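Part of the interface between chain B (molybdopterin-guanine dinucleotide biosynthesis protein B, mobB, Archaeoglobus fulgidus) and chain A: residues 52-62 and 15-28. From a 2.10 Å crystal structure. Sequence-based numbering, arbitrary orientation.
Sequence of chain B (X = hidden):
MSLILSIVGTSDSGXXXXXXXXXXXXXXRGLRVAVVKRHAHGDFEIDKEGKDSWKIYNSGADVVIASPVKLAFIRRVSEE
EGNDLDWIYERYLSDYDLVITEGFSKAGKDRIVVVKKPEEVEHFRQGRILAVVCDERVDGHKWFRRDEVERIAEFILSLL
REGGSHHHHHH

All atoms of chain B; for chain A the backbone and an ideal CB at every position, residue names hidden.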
# COMPACT_ATOMS: atom_id res chain seq x y z
N ASP B 52 8.03 -12.72 -5.90
CA ASP B 52 7.22 -12.20 -7.00
C ASP B 52 7.29 -10.65 -6.99
O ASP B 52 8.23 -10.02 -7.49
CB ASP B 52 5.75 -12.65 -6.86
CG ASP B 52 5.57 -14.10 -6.35
OD1 ASP B 52 6.36 -14.58 -5.48
OD2 ASP B 52 4.57 -14.75 -6.80
N SER B 53 6.26 -10.03 -6.41
CA SER B 53 6.37 -8.65 -5.98
C SER B 53 7.38 -8.56 -4.83
O SER B 53 8.00 -7.52 -4.66
CB SER B 53 5.01 -8.12 -5.58
OG SER B 53 4.34 -9.05 -4.77
N TRP B 54 7.56 -9.68 -4.08
CA TRP B 54 8.56 -9.79 -3.00
C TRP B 54 9.95 -9.70 -3.54
O TRP B 54 10.81 -9.08 -2.92
CB TRP B 54 8.44 -11.11 -2.22
CG TRP B 54 9.54 -11.26 -1.14
CD1 TRP B 54 9.51 -10.75 0.14
CD2 TRP B 54 10.84 -11.90 -1.28
NE1 TRP B 54 10.68 -11.05 0.80
CE2 TRP B 54 11.51 -11.75 -0.04
CE3 TRP B 54 11.48 -12.58 -2.33
CZ2 TRP B 54 12.81 -12.27 0.19
CZ3 TRP B 54 12.77 -13.10 -2.10
CH2 TRP B 54 13.41 -12.94 -0.85
N LYS B 55 10.19 -10.34 -4.67
CA LYS B 55 11.49 -10.26 -5.33
C LYS B 55 11.80 -8.79 -5.63
O LYS B 55 12.91 -8.33 -5.43
CB LYS B 55 11.51 -11.07 -6.64
CG LYS B 55 11.77 -12.56 -6.45
CD LYS B 55 11.31 -13.36 -7.67
CE LYS B 55 12.49 -13.78 -8.53
NZ LYS B 55 12.15 -14.00 -9.99
N ILE B 56 10.77 -8.08 -6.09
CA ILE B 56 10.92 -6.66 -6.46
C ILE B 56 11.15 -5.81 -5.22
O ILE B 56 12.15 -5.10 -5.14
CB ILE B 56 9.73 -6.16 -7.28
CG1 ILE B 56 9.69 -6.88 -8.64
CG2 ILE B 56 9.84 -4.67 -7.49
CD1 ILE B 56 8.27 -7.04 -9.25
N TYR B 57 10.25 -5.92 -4.25
CA TYR B 57 10.45 -5.30 -2.95
C TYR B 57 11.80 -5.63 -2.36
O TYR B 57 12.51 -4.73 -1.92
CB TYR B 57 9.34 -5.67 -1.97
CG TYR B 57 9.40 -4.86 -0.69
CD1 TYR B 57 8.81 -3.58 -0.62
CD2 TYR B 57 10.05 -5.37 0.45
CE1 TYR B 57 8.85 -2.84 0.57
CE2 TYR B 57 10.11 -4.63 1.63
CZ TYR B 57 9.52 -3.37 1.68
OH TYR B 57 9.60 -2.66 2.84
N ASN B 58 12.16 -6.92 -2.37
CA ASN B 58 13.42 -7.39 -1.77
C ASN B 58 14.64 -6.83 -2.49
O ASN B 58 15.68 -6.67 -1.89
CB ASN B 58 13.48 -8.93 -1.69
CG ASN B 58 14.88 -9.47 -1.28
OD1 ASN B 58 15.21 -9.56 -0.07
ND2 ASN B 58 15.70 -9.87 -2.29
N SER B 59 14.50 -6.52 -3.79
CA SER B 59 15.61 -5.94 -4.56
C SER B 59 15.88 -4.49 -4.15
O SER B 59 16.94 -3.95 -4.43
CB SER B 59 15.37 -6.09 -6.08
OG SER B 59 14.29 -5.24 -6.52
N GLY B 60 14.95 -3.85 -3.46
CA GLY B 60 15.17 -2.42 -3.10
C GLY B 60 14.04 -1.46 -3.49
O GLY B 60 14.12 -0.26 -3.21
N ALA B 61 13.00 -1.96 -4.15
CA ALA B 61 11.99 -1.02 -4.68
C ALA B 61 10.76 -1.11 -3.82
O ALA B 61 10.46 -2.19 -3.29
CB ALA B 61 11.65 -1.38 -6.14
N ASP B 62 10.08 0.01 -3.62
CA ASP B 62 8.69 -0.04 -3.10
C ASP B 62 7.80 -0.49 -4.28
O ASP B 62 8.20 -0.33 -5.44
CB ASP B 62 8.24 1.31 -2.52
CG ASP B 62 9.11 1.76 -1.37
OD1 ASP B 62 9.76 0.92 -0.79
OD2 ASP B 62 9.20 2.96 -1.04
N UNK A 15 11.57 -9.32 -17.91
CA UNK A 15 11.30 -7.98 -17.40
C UNK A 15 11.62 -7.94 -15.89
O UNK A 15 12.38 -7.07 -15.42
CB UNK A 15 9.85 -7.58 -17.66
N UNK A 16 11.07 -8.91 -15.15
CA UNK A 16 11.16 -8.91 -13.68
C UNK A 16 12.60 -9.07 -13.30
O UNK A 16 13.06 -8.41 -12.39
CB UNK A 16 10.31 -10.02 -13.05
N UNK A 17 13.35 -9.91 -14.01
CA UNK A 17 14.78 -10.10 -13.75
C UNK A 17 15.62 -8.85 -14.02
O UNK A 17 16.50 -8.52 -13.24
CB UNK A 17 15.31 -11.25 -14.60
N UNK A 18 15.40 -8.18 -15.15
CA UNK A 18 16.11 -6.95 -15.40
C UNK A 18 15.87 -5.93 -14.25
O UNK A 18 16.81 -5.27 -13.81
CB UNK A 18 15.67 -6.37 -16.75
N UNK A 19 14.61 -5.78 -13.81
CA UNK A 19 14.25 -4.79 -12.73
C UNK A 19 15.01 -5.09 -11.44
O UNK A 19 15.69 -4.22 -10.89
CB UNK A 19 12.75 -4.81 -12.45
N UNK A 20 15.03 -6.36 -11.03
CA UNK A 20 15.61 -6.72 -9.74
C UNK A 20 17.15 -6.66 -9.77
O UNK A 20 17.77 -6.21 -8.80
CB UNK A 20 15.15 -8.12 -9.34
N UNK A 21 17.76 -7.09 -10.87
CA UNK A 21 19.21 -6.94 -11.05
C UNK A 21 19.64 -5.49 -11.13
O UNK A 21 20.66 -5.13 -10.60
CB UNK A 21 19.66 -7.67 -12.32
N UNK A 22 18.86 -4.63 -11.79
CA UNK A 22 19.24 -3.21 -11.82
C UNK A 22 19.06 -2.50 -10.44
O UNK A 22 19.88 -1.65 -10.07
CB UNK A 22 18.41 -2.49 -12.88
N UNK A 23 17.99 -2.86 -9.73
CA UNK A 23 17.61 -2.18 -8.48
C UNK A 23 18.76 -1.84 -7.48
O UNK A 23 18.93 -0.64 -7.12
CB UNK A 23 16.59 -3.06 -7.76
N UNK A 24 19.56 -2.83 -7.05
CA UNK A 24 20.69 -2.42 -6.15
C UNK A 24 21.60 -1.31 -6.72
O UNK A 24 22.01 -0.45 -5.97
CB UNK A 24 21.56 -3.64 -5.84
N UNK A 25 21.91 -1.31 -8.02
CA UNK A 25 22.71 -0.21 -8.59
C UNK A 25 21.96 1.13 -8.56
O UNK A 25 22.54 2.16 -8.18
CB UNK A 25 23.10 -0.54 -10.03
N UNK A 26 20.70 1.14 -8.99
CA UNK A 26 19.90 2.37 -8.94
C UNK A 26 19.86 2.93 -7.51
O UNK A 26 20.08 4.11 -7.31
CB UNK A 26 18.48 2.10 -9.44
N UNK A 27 19.57 2.06 -6.54
CA UNK A 27 19.50 2.43 -5.12
C UNK A 27 20.84 2.90 -4.49
O UNK A 27 20.85 3.82 -3.68
CB UNK A 27 18.98 1.23 -4.33
N UNK A 28 21.96 2.27 -4.86
CA UNK A 28 23.28 2.76 -4.38
C UNK A 28 23.54 4.23 -4.69
O UNK A 28 24.26 4.90 -3.95
CB UNK A 28 24.40 1.92 -5.00

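The two helices, 53-59 of chain B and 15-28 of chain A, run nearly parallel, with 16° between their N-to-C directions, and their axes approach to 8.8 Å. The CA atoms of S59(B) and position 20 lie 5.2 Å apart, which sets the register.

Position 15 has nothing of the chain B stretch within 5.5 Å of its ideal CB, so the visible atoms do not restrict it; it is K15(A).

At position 16 the CB points toward chain B, but the ideal CB stops 5.2 Å from I56(B) CD1 and 5.4 Å from K55(B) NZ. A small or medium side chain fits, a methyl-bearing one for the isoleucine or an acidic one for the amine. The residue is T16(A), whose CG2 lies 4.1 Å from I56(B) CD1; its OG1 is hydrogen-bonded elsewhere in the structure.

Positions 17 and 18 have no chain B atom within 5.5 Å of the ideal CB, and that of 17 points away. Many helix-compatible residues would serve; they are T17(A) and L18(A).

Position 19 points toward chain B, its ideal CB 5.3 Å from I56(B) CG1. An aliphatic residue suits that apolar neighbour, and I19(A) supplies one, though its CG2 comes no nearer than 4.6 Å to I56(B) CG2.

Position 20 is tight. Its CB points sideways, with the ideal CB 3.8 Å from S59(B) CB and 4.5 Å from K55(B) O, so a compact residue such as alanine, serine, threonine or valine is expected. T20(A), in the p rotamer, places CG2 4.1 Å from I56(B) CG1 and 3.8 Å from K55(B) O, while its CB packs 3.7 Å from S59(B) CB. OG1 is thereby left beside its own helix, with the carbonyls of T16(A) and T17(A) within reach.

Positions 21 and 22, pointing away and sideways, have no chain B atom near their ideal CB and are open to many residues; they are R21(A) and M22(A).

At position 23 the CB points toward the end of the chain B helix, the ideal CB 3.4 Å from S59(B) OG and 4.7 Å from G60(B) N. S59(B) OG already donates to I56(B) O (2.6 Å), so a polar partner is not required, and a slender, flexible apolar chain could continue to A61(B). M23(A) does so: its CG lies 3.7 Å from G60(B) C and its CE 3.5 Å from A61(B) CB.

At position 24 the CB points sideways, the ideal CB 4.8 Å from S59(B) O. Its phi of -54° permits proline; neither its N nor that of 25 bonds to the preceding turn, and the helix is kinked there. The residue is P24(A), with CD 3.9 Å from S59(B) O.

Positions 25 and 26 are out of reach and thus unconstrained here: I25(A) and L26(A).

Position 27 points toward chain B, its ideal CB 5.2 Å from G60(B) O, a carbonyl acceptor inviting a long donor such as lysine, arginine or glutamine. R27(A) curls back through three m angles, and NH1 donates a weak hydrogen bond to G60(B) O (2.8 Å, 129°).

Position 28, also out of reach, is E28(A).

Chain A, residues 15-28: KTTLITRMMPILRE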
# COMPACT_ATOMS: atom_id res chain seq x y z
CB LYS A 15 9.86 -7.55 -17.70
CG LYS A 15 9.54 -7.44 -19.18
CD LYS A 15 8.10 -6.96 -19.38
CE LYS A 15 7.12 -8.05 -19.81
NZ LYS A 15 5.67 -7.54 -20.00
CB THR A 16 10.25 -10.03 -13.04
OG1 THR A 16 8.93 -9.94 -13.57
CG2 THR A 16 10.18 -9.91 -11.50
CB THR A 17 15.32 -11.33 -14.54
OG1 THR A 17 14.90 -12.50 -13.85
CG2 THR A 17 16.87 -11.34 -14.65
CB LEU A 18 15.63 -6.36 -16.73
CG LEU A 18 16.37 -5.11 -17.16
CD1 LEU A 18 17.84 -5.38 -17.43
CD2 LEU A 18 15.67 -4.53 -18.36
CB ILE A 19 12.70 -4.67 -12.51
CG1 ILE A 19 12.06 -4.03 -13.75
CG2 ILE A 19 12.30 -3.79 -11.27
CD1 ILE A 19 10.56 -4.14 -13.78
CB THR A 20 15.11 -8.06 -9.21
OG1 THR A 20 15.57 -9.09 -10.08
CG2 THR A 20 13.60 -8.08 -9.15
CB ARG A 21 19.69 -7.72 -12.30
CG ARG A 21 19.78 -9.24 -12.03
CD ARG A 21 20.51 -10.00 -13.16
NE ARG A 21 19.86 -9.69 -14.44
CZ ARG A 21 20.25 -10.10 -15.65
NH1 ARG A 21 21.33 -10.90 -15.82
NH2 ARG A 21 19.54 -9.67 -16.72
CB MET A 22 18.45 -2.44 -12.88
CG MET A 22 18.75 -2.81 -14.35
SD MET A 22 18.04 -1.61 -15.52
CE MET A 22 16.28 -1.68 -15.04
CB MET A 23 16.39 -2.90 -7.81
CG MET A 23 15.51 -1.98 -6.88
SD MET A 23 14.91 -0.50 -7.66
CE MET A 23 13.88 -1.25 -8.88
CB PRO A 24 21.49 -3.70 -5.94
CG PRO A 24 20.51 -4.83 -6.23
CD PRO A 24 19.53 -4.29 -7.28
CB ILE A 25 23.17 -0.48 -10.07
CG1 ILE A 25 24.06 -1.70 -10.19
CG2 ILE A 25 23.96 0.71 -10.60
CD1 ILE A 25 23.35 -2.96 -10.44
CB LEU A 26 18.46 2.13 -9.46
CG LEU A 26 18.41 1.60 -10.88
CD1 LEU A 26 17.03 0.97 -11.27
CD2 LEU A 26 18.90 2.67 -11.91
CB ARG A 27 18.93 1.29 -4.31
CG ARG A 27 17.47 0.86 -4.64
CD ARG A 27 16.38 1.92 -4.41
NE ARG A 27 16.60 2.74 -3.21
CZ ARG A 27 16.45 2.31 -1.97
NH1 ARG A 27 16.08 1.06 -1.74
NH2 ARG A 27 16.67 3.12 -0.96
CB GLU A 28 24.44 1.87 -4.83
CG GLU A 28 24.65 0.62 -3.91
CD GLU A 28 23.40 0.21 -3.05
OE1 GLU A 28 22.68 -0.77 -3.44
OE2 GLU A 28 23.14 0.89 -1.99
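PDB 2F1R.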